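Local coordinates for protein intracellular serine protease (Bacillus licheniformis, PDB 4ZOQ) that is a lanthipeptide protease of the subtilase family that probably cuts peptide bonds sequence-specifically as a serine endopeptidase, at residues A258-L263 / Y269-G274; G228-T233 / G238-T243; P9-D14 / E21-A26; T88-M93 / N135-S140; V202-N205 / I211-Y214. All coordinates share one frame; numbering follows the deposited sequence.

Interaction 1: A258-L263 / Y269-G274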
# COMPACT_ATOMS: atom_id res chain seq x y z
N ALA B 258 15.64 -2.95 20.34
CA ALA B 258 15.97 -2.74 21.76
C ALA B 258 14.82 -2.10 22.56
O ALA B 258 14.61 -2.42 23.72
CB ALA B 258 17.24 -1.91 21.88
N LEU B 259 14.09 -1.18 21.94
CA LEU B 259 12.93 -0.56 22.57
C LEU B 259 11.87 -1.60 22.85
O LEU B 259 11.26 -1.61 23.93
CB LEU B 259 12.36 0.52 21.66
CG LEU B 259 11.07 1.21 22.11
CD1 LEU B 259 11.34 2.01 23.37
CD2 LEU B 259 10.53 2.09 20.98
N ASP B 260 11.65 -2.50 21.88
CA ASP B 260 10.68 -3.55 22.08
C ASP B 260 11.10 -4.44 23.26
O ASP B 260 10.29 -4.73 24.15
CB ASP B 260 10.52 -4.42 20.81
CG ASP B 260 9.96 -3.65 19.62
OD1 ASP B 260 9.14 -2.74 19.82
OD2 ASP B 260 10.32 -3.97 18.47
N GLN B 261 12.38 -4.84 23.29
CA GLN B 261 12.89 -5.75 24.31
C GLN B 261 12.75 -5.11 25.67
O GLN B 261 12.28 -5.74 26.62
CB GLN B 261 14.34 -6.13 24.07
CG GLN B 261 14.69 -6.29 22.62
CD GLN B 261 16.12 -6.74 22.39
OE1 GLN B 261 17.09 -5.98 22.62
NE2 GLN B 261 16.26 -7.95 21.87
N MET B 262 13.13 -3.84 25.75
CA MET B 262 12.99 -3.10 26.99
C MET B 262 11.55 -3.05 27.49
O MET B 262 11.31 -3.04 28.69
CB MET B 262 13.51 -1.67 26.82
CG MET B 262 13.40 -0.86 28.09
SD MET B 262 13.60 0.90 27.81
CE MET B 262 11.90 1.43 27.62
N LEU B 263 10.58 -3.08 26.56
CA LEU B 263 9.17 -3.02 26.94
C LEU B 263 8.55 -4.42 27.01
O LEU B 263 7.33 -4.58 27.13
CB LEU B 263 8.38 -2.12 25.98
CG LEU B 263 8.73 -0.62 26.01
CD1 LEU B 263 8.02 0.17 24.90
CD2 LEU B 263 8.43 -0.01 27.39
N TYR B 269 6.19 -9.09 17.18
CA TYR B 269 5.62 -7.75 17.28
C TYR B 269 6.72 -6.72 17.40
O TYR B 269 7.81 -7.03 17.89
CB TYR B 269 4.64 -7.62 18.45
CG TYR B 269 3.58 -8.70 18.43
CD1 TYR B 269 2.50 -8.61 17.56
CD2 TYR B 269 3.67 -9.80 19.27
CE1 TYR B 269 1.53 -9.61 17.51
CE2 TYR B 269 2.70 -10.80 19.25
CZ TYR B 269 1.63 -10.70 18.36
OH TYR B 269 0.67 -11.68 18.34
N SER B 270 6.43 -5.50 16.94
CA SER B 270 7.37 -4.38 17.07
C SER B 270 6.63 -3.04 17.10
O SER B 270 5.60 -2.83 16.44
CB SER B 270 8.41 -4.38 15.94
OG SER B 270 9.39 -3.36 16.13
N LEU B 271 7.19 -2.12 17.87
CA LEU B 271 6.67 -0.79 17.99
C LEU B 271 7.22 0.03 16.83
O LEU B 271 8.42 0.03 16.56
CB LEU B 271 7.08 -0.22 19.33
CG LEU B 271 6.02 0.43 20.20
CD1 LEU B 271 4.78 -0.46 20.30
CD2 LEU B 271 6.65 0.60 21.56
N SER B 272 6.34 0.74 16.14
CA SER B 272 6.74 1.45 14.94
C SER B 272 5.81 2.62 14.66
O SER B 272 4.96 2.97 15.49
CB SER B 272 6.76 0.46 13.76
OG SER B 272 7.38 0.99 12.60
N TYR B 273 5.95 3.21 13.47
CA TYR B 273 5.13 4.34 13.03
C TYR B 273 5.25 4.52 11.51
O TYR B 273 6.20 4.03 10.91
CB TYR B 273 5.52 5.62 13.79
CG TYR B 273 6.84 6.23 13.35
CD1 TYR B 273 6.94 7.00 12.19
CD2 TYR B 273 8.01 6.02 14.09
CE1 TYR B 273 8.16 7.56 11.78
CE2 TYR B 273 9.24 6.57 13.70
CZ TYR B 273 9.30 7.34 12.54
OH TYR B 273 10.50 7.90 12.15
N GLY B 274 4.35 5.28 10.91
CA GLY B 274 4.48 5.67 9.52
C GLY B 274 3.20 5.62 8.68
O GLY B 274 2.20 4.93 9.05
O HOH W 1 10.37 -0.72 18.66

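Interaction 2: G228-T233 / G238-T243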
# COMPACT_ATOMS: atom_id res chain seq x y z
N GLY B 228 0.77 7.00 14.27
CA GLY B 228 1.62 7.25 15.42
C GLY B 228 2.91 7.97 15.13
O GLY B 228 3.18 8.37 13.99
N TYR B 229 3.68 8.22 16.18
CA TYR B 229 5.04 8.70 16.00
C TYR B 229 5.83 8.44 17.28
O TYR B 229 5.31 7.85 18.24
CB TYR B 229 5.09 10.17 15.59
CG TYR B 229 6.49 10.65 15.18
CD1 TYR B 229 7.28 9.91 14.30
CD2 TYR B 229 6.98 11.87 15.62
CE1 TYR B 229 8.55 10.37 13.89
CE2 TYR B 229 8.21 12.35 15.22
CZ TYR B 229 9.00 11.58 14.36
OH TYR B 229 10.24 12.08 13.99
N LEU B 230 7.08 8.87 17.29
CA LEU B 230 7.95 8.67 18.43
C LEU B 230 7.47 9.55 19.60
O LEU B 230 7.65 9.18 20.76
CB LEU B 230 9.39 9.02 18.05
CG LEU B 230 10.06 8.13 17.01
CD1 LEU B 230 11.23 8.85 16.36
CD2 LEU B 230 10.53 6.83 17.67
N GLY B 231 6.81 10.66 19.28
CA GLY B 231 6.26 11.54 20.31
C GLY B 231 5.56 12.69 19.64
O GLY B 231 5.85 12.95 18.48
N GLU B 232 4.71 13.42 20.36
CA GLU B 232 3.98 14.54 19.74
C GLU B 232 4.92 15.66 19.36
O GLU B 232 4.70 16.36 18.37
CB GLU B 232 2.94 15.12 20.68
CG GLU B 232 1.65 14.39 20.77
CD GLU B 232 0.72 14.65 19.61
OE1 GLU B 232 0.77 15.76 19.00
OE2 GLU B 232 -0.14 13.78 19.37
N THR B 233 5.92 15.86 20.21
CA THR B 233 6.92 16.92 20.04
C THR B 233 8.37 16.40 20.05
O THR B 233 9.31 17.19 20.21
CB THR B 233 6.73 18.03 21.13
OG1 THR B 233 6.79 17.44 22.43
CG2 THR B 233 5.35 18.71 20.96
N GLY B 238 13.23 15.72 21.89
CA GLY B 238 14.02 14.50 22.02
C GLY B 238 13.40 13.36 22.80
O GLY B 238 14.01 12.32 22.97
N MET B 239 12.23 13.60 23.37
CA MET B 239 11.57 12.59 24.20
C MET B 239 10.61 11.69 23.45
O MET B 239 9.74 12.16 22.72
CB MET B 239 10.88 13.26 25.38
CG MET B 239 11.86 13.83 26.36
SD MET B 239 11.03 14.79 27.63
CE MET B 239 10.84 16.35 26.76
N VAL B 240 10.75 10.40 23.67
CA VAL B 240 9.95 9.42 22.97
C VAL B 240 8.83 9.01 23.90
O VAL B 240 9.08 8.61 25.05
CB VAL B 240 10.78 8.18 22.57
CG1 VAL B 240 9.86 7.05 22.08
CG2 VAL B 240 11.82 8.52 21.52
N ARG B 241 7.60 9.09 23.41
CA ARG B 241 6.47 8.63 24.22
C ARG B 241 6.01 7.38 23.54
O ARG B 241 5.50 7.41 22.42
CB ARG B 241 5.40 9.72 24.32
CG ARG B 241 6.13 11.00 24.72
CD ARG B 241 5.49 12.32 24.39
NE ARG B 241 6.55 13.32 24.47
CZ ARG B 241 6.61 14.42 23.73
NH1 ARG B 241 5.63 14.72 22.90
NH2 ARG B 241 7.64 15.25 23.85
N VAL B 242 6.19 6.27 24.23
CA VAL B 242 6.03 4.97 23.61
C VAL B 242 4.57 4.68 23.34
O VAL B 242 4.24 3.81 22.52
CB VAL B 242 6.62 3.87 24.49
CG1 VAL B 242 8.16 4.03 24.54
CG2 VAL B 242 6.04 3.96 25.89
N THR B 243 3.72 5.44 24.03
CA THR B 243 2.28 5.34 23.84
C THR B 243 1.81 6.06 22.58
O THR B 243 0.65 5.91 22.19
CB THR B 243 1.51 5.97 25.05
OG1 THR B 243 1.88 7.36 25.21
CG2 THR B 243 1.80 5.21 26.35

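Interaction 3: P9-D14 / E21-A26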
# COMPACT_ATOMS: atom_id res chain seq x y z
N PRO B 9 -7.96 -7.60 20.79
CA PRO B 9 -7.39 -7.67 19.45
C PRO B 9 -7.33 -9.08 18.94
O PRO B 9 -7.18 -9.99 19.73
CB PRO B 9 -5.98 -7.08 19.64
CG PRO B 9 -5.75 -7.05 21.07
CD PRO B 9 -7.07 -6.87 21.70
N ALA B 10 -7.44 -9.24 17.62
CA ALA B 10 -7.38 -10.55 17.00
C ALA B 10 -6.01 -11.18 17.22
O ALA B 10 -5.89 -12.41 17.32
CB ALA B 10 -7.72 -10.45 15.52
N TRP B 11 -4.98 -10.34 17.35
CA TRP B 11 -3.62 -10.84 17.53
C TRP B 11 -3.52 -11.59 18.84
O TRP B 11 -4.14 -11.22 19.83
CB TRP B 11 -2.60 -9.71 17.52
CG TRP B 11 -2.55 -8.89 16.27
CD1 TRP B 11 -3.19 -9.13 15.11
CD2 TRP B 11 -1.77 -7.70 16.06
NE1 TRP B 11 -2.90 -8.16 14.19
CE2 TRP B 11 -2.02 -7.27 14.75
CE3 TRP B 11 -0.90 -6.95 16.86
CZ2 TRP B 11 -1.43 -6.12 14.22
CZ3 TRP B 11 -0.31 -5.82 16.33
CH2 TRP B 11 -0.58 -5.41 15.02
N GLY B 12 -2.71 -12.65 18.84
CA GLY B 12 -2.51 -13.45 20.02
C GLY B 12 -1.73 -12.71 21.09
O GLY B 12 -1.94 -12.96 22.28
N LEU B 13 -0.80 -11.84 20.67
CA LEU B 13 -0.05 -10.99 21.62
C LEU B 13 0.70 -11.84 22.67
O LEU B 13 1.07 -11.35 23.74
CB LEU B 13 -0.99 -9.98 22.31
CG LEU B 13 -1.75 -8.93 21.48
CD1 LEU B 13 -2.66 -8.15 22.36
CD2 LEU B 13 -0.80 -7.96 20.79
N ASP B 14 0.90 -13.12 22.34
CA ASP B 14 1.49 -14.10 23.25
C ASP B 14 0.79 -14.15 24.63
O ASP B 14 1.40 -14.52 25.63
CB ASP B 14 2.98 -13.78 23.43
CG ASP B 14 3.78 -14.97 23.93
OD1 ASP B 14 3.25 -16.10 23.91
OD2 ASP B 14 4.95 -14.76 24.32
N GLU B 21 -2.09 -1.90 25.26
CA GLU B 21 -1.82 -0.47 25.33
C GLU B 21 -1.29 0.12 24.01
O GLU B 21 -1.55 1.27 23.69
CB GLU B 21 -0.83 -0.18 26.45
CG GLU B 21 -1.45 -0.22 27.81
CD GLU B 21 -2.60 0.74 27.92
OE1 GLU B 21 -2.43 1.94 27.58
OE2 GLU B 21 -3.70 0.28 28.33
N TYR B 22 -0.52 -0.68 23.27
CA TYR B 22 0.13 -0.24 22.04
C TYR B 22 -0.76 -0.46 20.82
O TYR B 22 -0.41 -0.09 19.69
CB TYR B 22 1.46 -1.01 21.85
CG TYR B 22 2.35 -0.97 23.08
CD1 TYR B 22 2.94 0.22 23.50
CD2 TYR B 22 2.62 -2.12 23.80
CE1 TYR B 22 3.74 0.26 24.62
CE2 TYR B 22 3.43 -2.10 24.90
CZ TYR B 22 3.99 -0.91 25.32
OH TYR B 22 4.80 -0.92 26.44
N LEU B 23 -1.93 -1.05 21.06
CA LEU B 23 -2.92 -1.28 20.03
C LEU B 23 -4.07 -0.27 20.16
O LEU B 23 -5.19 -0.52 19.69
CB LEU B 23 -3.44 -2.71 20.11
CG LEU B 23 -2.57 -3.80 19.46
CD1 LEU B 23 -2.89 -5.18 20.02
CD2 LEU B 23 -2.75 -3.80 17.96
N TRP B 24 -3.78 0.86 20.82
CA TRP B 24 -4.73 1.96 20.98
C TRP B 24 -5.34 2.35 19.65
O TRP B 24 -6.56 2.62 19.59
CB TRP B 24 -4.07 3.20 21.62
CG TRP B 24 -2.92 3.75 20.83
CD1 TRP B 24 -1.59 3.45 20.98
CD2 TRP B 24 -3.00 4.69 19.74
NE1 TRP B 24 -0.84 4.16 20.07
CE2 TRP B 24 -1.68 4.91 19.28
CE3 TRP B 24 -4.06 5.35 19.11
CZ2 TRP B 24 -1.39 5.78 18.23
CZ3 TRP B 24 -3.78 6.19 18.03
CH2 TRP B 24 -2.45 6.40 17.61
N PHE B 25 -4.53 2.36 18.59
CA PHE B 25 -5.03 2.68 17.24
C PHE B 25 -6.08 1.64 16.79
O PHE B 25 -7.06 2.00 16.13
CB PHE B 25 -3.88 2.77 16.22
CG PHE B 25 -3.29 1.44 15.84
CD1 PHE B 25 -2.27 0.87 16.59
CD2 PHE B 25 -3.78 0.73 14.74
CE1 PHE B 25 -1.76 -0.38 16.26
CE2 PHE B 25 -3.27 -0.52 14.41
CZ PHE B 25 -2.27 -1.07 15.17
N ALA B 26 -5.88 0.37 17.14
CA ALA B 26 -6.81 -0.68 16.69
C ALA B 26 -8.12 -0.60 17.47
O ALA B 26 -9.20 -0.71 16.89
CB ALA B 26 -6.19 -2.07 16.83

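Interaction 4: T88-M93 / N135-S140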
# COMPACT_ATOMS: atom_id res chain seq x y z
N THR B 88 5.23 -7.41 6.36
CA THR B 88 4.61 -8.03 7.53
C THR B 88 4.02 -6.99 8.48
O THR B 88 2.98 -7.22 9.08
CB THR B 88 5.61 -8.92 8.28
OG1 THR B 88 6.05 -9.94 7.38
CG2 THR B 88 4.96 -9.58 9.49
N GLN B 89 4.70 -5.86 8.63
CA GLN B 89 4.12 -4.81 9.45
C GLN B 89 2.85 -4.26 8.76
O GLN B 89 1.80 -4.11 9.40
CB GLN B 89 5.14 -3.70 9.69
CG GLN B 89 6.37 -4.20 10.42
CD GLN B 89 7.38 -3.10 10.70
OE1 GLN B 89 8.04 -2.60 9.79
NE2 GLN B 89 7.48 -2.70 11.97
N THR B 90 2.93 -4.03 7.45
CA THR B 90 1.79 -3.54 6.68
C THR B 90 0.63 -4.55 6.75
O THR B 90 -0.51 -4.18 7.06
CB THR B 90 2.20 -3.27 5.23
OG1 THR B 90 3.30 -2.36 5.21
CG2 THR B 90 1.05 -2.70 4.43
N ALA B 91 0.94 -5.82 6.56
CA ALA B 91 -0.08 -6.88 6.63
C ALA B 91 -0.88 -6.88 7.95
O ALA B 91 -2.09 -7.08 7.96
CB ALA B 91 0.59 -8.24 6.42
N GLY B 92 -0.18 -6.70 9.06
CA GLY B 92 -0.83 -6.69 10.35
C GLY B 92 -1.84 -5.57 10.47
O GLY B 92 -2.87 -5.74 11.12
N MET B 93 -1.61 -4.44 9.80
CA MET B 93 -2.57 -3.37 9.95
C MET B 93 -3.86 -3.69 9.19
O MET B 93 -4.95 -3.32 9.65
CB MET B 93 -2.00 -2.04 9.49
CG MET B 93 -0.79 -1.59 10.26
SD MET B 93 -0.95 -1.86 12.02
CE MET B 93 -0.02 -0.44 12.66
N ASN B 135 -3.10 -2.45 -1.61
CA ASN B 135 -2.40 -1.55 -0.73
C ASN B 135 -0.94 -1.42 -1.15
O ASN B 135 -0.23 -2.43 -1.22
CB ASN B 135 -2.48 -2.06 0.71
CG ASN B 135 -1.82 -1.12 1.68
OD1 ASN B 135 -2.46 -0.21 2.24
ND2 ASN B 135 -0.53 -1.30 1.86
N ILE B 136 -0.50 -0.19 -1.39
CA ILE B 136 0.91 0.03 -1.74
C ILE B 136 1.59 0.96 -0.71
O ILE B 136 1.54 2.19 -0.83
CB ILE B 136 1.07 0.64 -3.17
CG1 ILE B 136 0.32 -0.18 -4.21
CG2 ILE B 136 2.54 0.70 -3.57
CD1 ILE B 136 0.19 0.52 -5.57
N SER B 137 2.23 0.37 0.29
CA SER B 137 2.83 1.16 1.38
C SER B 137 4.28 1.50 1.07
O SER B 137 5.20 1.23 1.86
CB SER B 137 2.75 0.41 2.72
OG SER B 137 1.49 0.57 3.35
N THR B 138 4.49 2.10 -0.09
CA THR B 138 5.81 2.50 -0.53
C THR B 138 5.61 3.47 -1.68
O THR B 138 4.50 3.61 -2.21
CB THR B 138 6.67 1.30 -0.96
OG1 THR B 138 8.03 1.71 -1.19
CG2 THR B 138 6.09 0.61 -2.21
N GLY B 139 6.66 4.18 -2.06
CA GLY B 139 6.55 5.15 -3.13
C GLY B 139 7.92 5.63 -3.54
O GLY B 139 8.92 5.29 -2.90
N SER B 140 7.99 6.42 -4.60
CA SER B 140 9.24 7.00 -5.01
C SER B 140 9.00 8.48 -5.24
O SER B 140 7.88 8.88 -5.58
CB SER B 140 9.77 6.33 -6.28
OG SER B 140 8.95 6.67 -7.40

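Interaction 5: V202-N205 / I211-Y214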
# COMPACT_ATOMS: atom_id res chain seq x y z
N VAL B 202 -2.93 8.22 1.51
CA VAL B 202 -3.26 8.16 2.93
C VAL B 202 -2.11 8.67 3.83
O VAL B 202 -0.98 8.15 3.77
CB VAL B 202 -3.64 6.71 3.37
CG1 VAL B 202 -4.01 6.64 4.84
CG2 VAL B 202 -4.77 6.14 2.50
N GLY B 203 -2.41 9.66 4.67
CA GLY B 203 -1.48 10.20 5.64
C GLY B 203 -1.66 9.60 7.02
O GLY B 203 -2.54 8.77 7.24
N SER B 204 -0.85 10.04 7.97
CA SER B 204 -0.83 9.41 9.28
C SER B 204 -1.15 10.41 10.39
O SER B 204 -0.56 11.48 10.42
CB SER B 204 0.54 8.78 9.53
OG SER B 204 0.65 8.35 10.90
N ASN B 205 -2.11 10.10 11.26
CA ASN B 205 -2.36 10.97 12.40
C ASN B 205 -1.87 10.32 13.72
O ASN B 205 -1.54 9.13 13.79
CB ASN B 205 -3.86 11.38 12.51
CG ASN B 205 -4.80 10.20 12.79
OD1 ASN B 205 -5.36 9.60 11.87
ND2 ASN B 205 -4.97 9.85 14.06
N ILE B 211 -1.86 15.73 13.18
CA ILE B 211 -1.18 15.02 12.10
C ILE B 211 0.16 14.57 12.64
O ILE B 211 0.76 15.26 13.47
CB ILE B 211 -0.99 15.92 10.84
CG1 ILE B 211 -0.74 15.04 9.59
CG2 ILE B 211 0.15 16.95 11.05
CD1 ILE B 211 -2.00 14.33 9.09
N SER B 212 0.62 13.40 12.20
CA SER B 212 1.98 12.96 12.51
C SER B 212 2.90 13.96 11.83
O SER B 212 2.62 14.35 10.70
CB SER B 212 2.26 11.54 12.03
OG SER B 212 1.38 10.58 12.62
N PRO B 213 3.95 14.40 12.51
CA PRO B 213 4.87 15.42 11.97
C PRO B 213 5.51 15.03 10.64
O PRO B 213 5.82 15.90 9.83
CB PRO B 213 5.94 15.56 13.06
CG PRO B 213 5.28 15.06 14.33
CD PRO B 213 4.29 14.01 13.90
N TYR B 214 5.73 13.74 10.43
CA TYR B 214 6.40 13.26 9.22
C TYR B 214 5.43 13.16 8.05
O TYR B 214 5.82 13.01 6.91
CB TYR B 214 7.05 11.91 9.47
CG TYR B 214 6.05 10.89 9.96
CD1 TYR B 214 5.20 10.26 9.06
CD2 TYR B 214 5.96 10.53 11.31
CE1 TYR B 214 4.27 9.34 9.48
CE2 TYR B 214 5.03 9.57 11.75
CZ TYR B 214 4.18 8.98 10.80
OH TYR B 214 3.23 8.05 11.13

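Interaction 1: A258-L263 / Y269-G274
Helix 258-262 passes strand 269-272 with the segment axes 7.8 Å apart and 115° between their directions, and Asp260 faces Ser270 with 6.1 Å from CA to CA. The Asp260 carboxylate does the gripping. With CG anti to the carbonyl carbon (chi1 -64°), it leans out to the strand and puts one oxygen on each of two consecutive residues. OD2 accepts the Ser270 hydroxyl through its syn lone pair, OG to OD2 being 2.6 Å. OD1 takes the amide of Leu271, N to OD1 2.8 Å, also on the syn side but somewhat above the carboxylate plane. A water adds to this by donating to Asp260 OD1 and to Leu271 O. Beside these bonds, Leu271 CD2 lies against Leu263 CD1 at 3.6 Å and more loosely against Leu259 CD2, both leucines crossing it at about a right angle. Ser270 also pairs through its backbone with Thr248 of strand 246-249. An alanine in place of Asp260 would remove both acceptors, and the buried Ser270 hydroxyl and Leu271 amide would probably lose their mates. Several donors, the Ser270 hydroxyl, the Leu271 amide and a water among them, share the charge of the buried carboxylate, which probably helps it stay ionised.

Interaction 2: G228-T233 / G238-T243
Arg241 runs its side chain past Gly231 and Glu232, extended from CG to NE, to bring its guanidinium up to Thr233. There NH1 donates to Thr233 OG1 over 3.0 Å, a bent bond (136° at the hydrogen) that lies close to the guanidinium plane. The methylene of Glu232 meets the guanidinium at its edge, Glu232 CB being 3.5 Å from Arg241 NH1, while the Glu232 carboxylate leads away to Ser208 and Asn210. The close approach of two donors, Thr233 N and Arg241 NH1, leaves the exact position of the guanidinium doubtful. Asp237 forms a salt bridge with Arg241 NH2 and a hydrogen bond with Thr233 OG1, so the last residue of helix 234-237 links Arg241 to Thr233, which stands just before the helix.

Further along, the backbones meet directly. Arg241 N donates to Leu230 O over 2.7 Å. The same oxygen receives a CA-H contact from Val240, with 3.2 Å from Val240 CA to Leu230 O, and Val240 CG1 lies 3.3 Å from Leu230 O. Gly231 lies beside Met239 O; a CB here would run into that oxygen. Leu230 CB and Val240 CG2 add a loose apolar touch.

Together these bonds close the neck of the excursion between strands 221-226 and 246-249 of this subtilase: two irregular limbs, a single backbone bond and an arginine-aspartate bridge tie down a one-turn helix, whose N-cap position is Thr233.

Interaction 3: P9-D14 / E21-A26
The six-membered ring of Trp11 carries Leu23 on one face. Methyl CD2 stands 4.0 Å from the ring centroid and 28° off its normal, a CH-pi contact in which Leu23 CD2 is nearest to Trp11 CZ3 at 3.6 Å. Within segment 21-26, Trp24 has Phe25 CB over one face and Glu21 O at its edge, and Phe25 has Ala26 CB near the rim of one face.

Leu23 supplies nearly all of the second segment's share. Its CG is anti to the carbonyl carbon (chi1 -81°), which sends the fork straight at the loop and divides the work between the branches. While CD2 goes to the indole, CD1 lies between Pro9 and Leu13. Pro9 CG touches Leu23 CD1 at 3.6 Å, the two side chains crossing obliquely. Leu13 meets Leu23 tip to tip, and Leu13 CD2 is also 3.6 Å from Leu23 CD1. Three residues of the irregular loop thus close round one leucine, and no hydrogen bond crosses between the segments.

The backbone of Leu13, with positive phi, turns here, and its N is held by the hydroxyl of Tyr269. Trp11 also touches Asn95 and Ile96 of helix 86-97, and Phe25 touches Met93 of it. Leu23 occupies the N-cap position of helix 24-30, where its apolar side chain can only pack. What results is a small hydrophobic cluster in which the N-terminal region folds back on the start of its first helix and lies against the alpha/beta core of the subtilase fold.

Interaction 4: T88-M93 / N135-S140
Thr90 of helix 86-97 meets Asn135 and Ser137 and is the one residue of its segment to do so; Thr88 and Gln89 lead up to it, and from Ala91 onward the helix carries on without touching segment 135-140. At Thr90 the branches part. Methyl CG2, anti to the backbone N, fits against the side chains of Asn135 and Ser137, with Thr90 CG2 3.5 Å from Ser137 OG and 3.9 Å from Ser137 CB. Hydroxyl OG1 of Thr90, beside the backbone N (chi1 -56°), is 3.8 Å from Ser137 CB and makes its hydrogen bonds outside this contact.

In the other segment, strand 133-136 ends and the chain bends through an inverse gamma turn centred on Ser137. Pro280 of helix 275-297 touches Thr90, Asn135 and Ser137 alike, so the three buried side chains share a third neighbour. Between Thr90 and Ser137 there is thus van der Waals contact alone, which leaves both hydroxyls to other partners: Thr90 OG1 bonds the Asp51 carboxylate and the His86 carbonyl, and Ser137 OG the Ser276 carbonyl, consistent with a second-shell role beside these predicted charge-relay residues.

Interaction 5: V202-N205 / I211-Y214
Two torsions bring Ser204 and Tyr214 together. Ser204 OG stands opposite the backbone N across the CA-CB bond (chi1 171°), aimed at segment 211-214, while Tyr214 has CG between its backbone N and carbonyl carbon (chi1 57°), which folds the phenol back under Ser212. The place is the end of strand 200-205, in the parallel part of the central sheet of the subtilase alpha/beta fold, where the chain after the strand doubles back and forms a single bridge, Asn205 with Ile211, with 4.2 Å from CA to CA.

Ser212 N donates to Ser204 O over 2.9 Å. Ser212 OG lies 2.9 Å from Ser204 OG, a hydrogen bond either hydroxyl could donate. Ser204 OG also pairs with Tyr214 OH at 2.6 Å, approaching the ring obliquely. The Ser204 hydroxyl therefore sits between two others, and both of those, Ser212 OG and Tyr214 OH, also bond the carbonyl of Gly228. The Tyr214 ring further meets Tyr229 and Tyr273.

With a phenylalanine here the phenol oxygen is gone, and the buried Ser204 OG and Gly228 O would probably each be left one partner short. Ile211 adds an apolar touch to the same backbone, its CD1 packing 3.5 Å from Ser204 O. Ser212 CB rests 3.3 Å above the plane of the Tyr214 ring, offset toward its rim.

Interaction 4 is the innermost, about 5 Å from the chain centre, and is a plain methyl contact; interaction 5 shares its central sheet but joins strand to loop through a backbone bridge and a cluster of hydroxyls. Interactions 1 and 3 are buried farther out and differ: a bidentate carboxylate in one, an apolar cluster in the other, linked by the Tyr269 hydroxyl on Leu13 N. Interaction 2 lies nearest the surface, partly exposed, and relies on an arginine. Tyr214, Tyr229 and Tyr273 bring interactions 5, 2 and 1 together, and the Gly228 carbonyl ties interaction 2 to interaction 5. Interaction 3 reaches interaction 4 where Phe25 meets Met93.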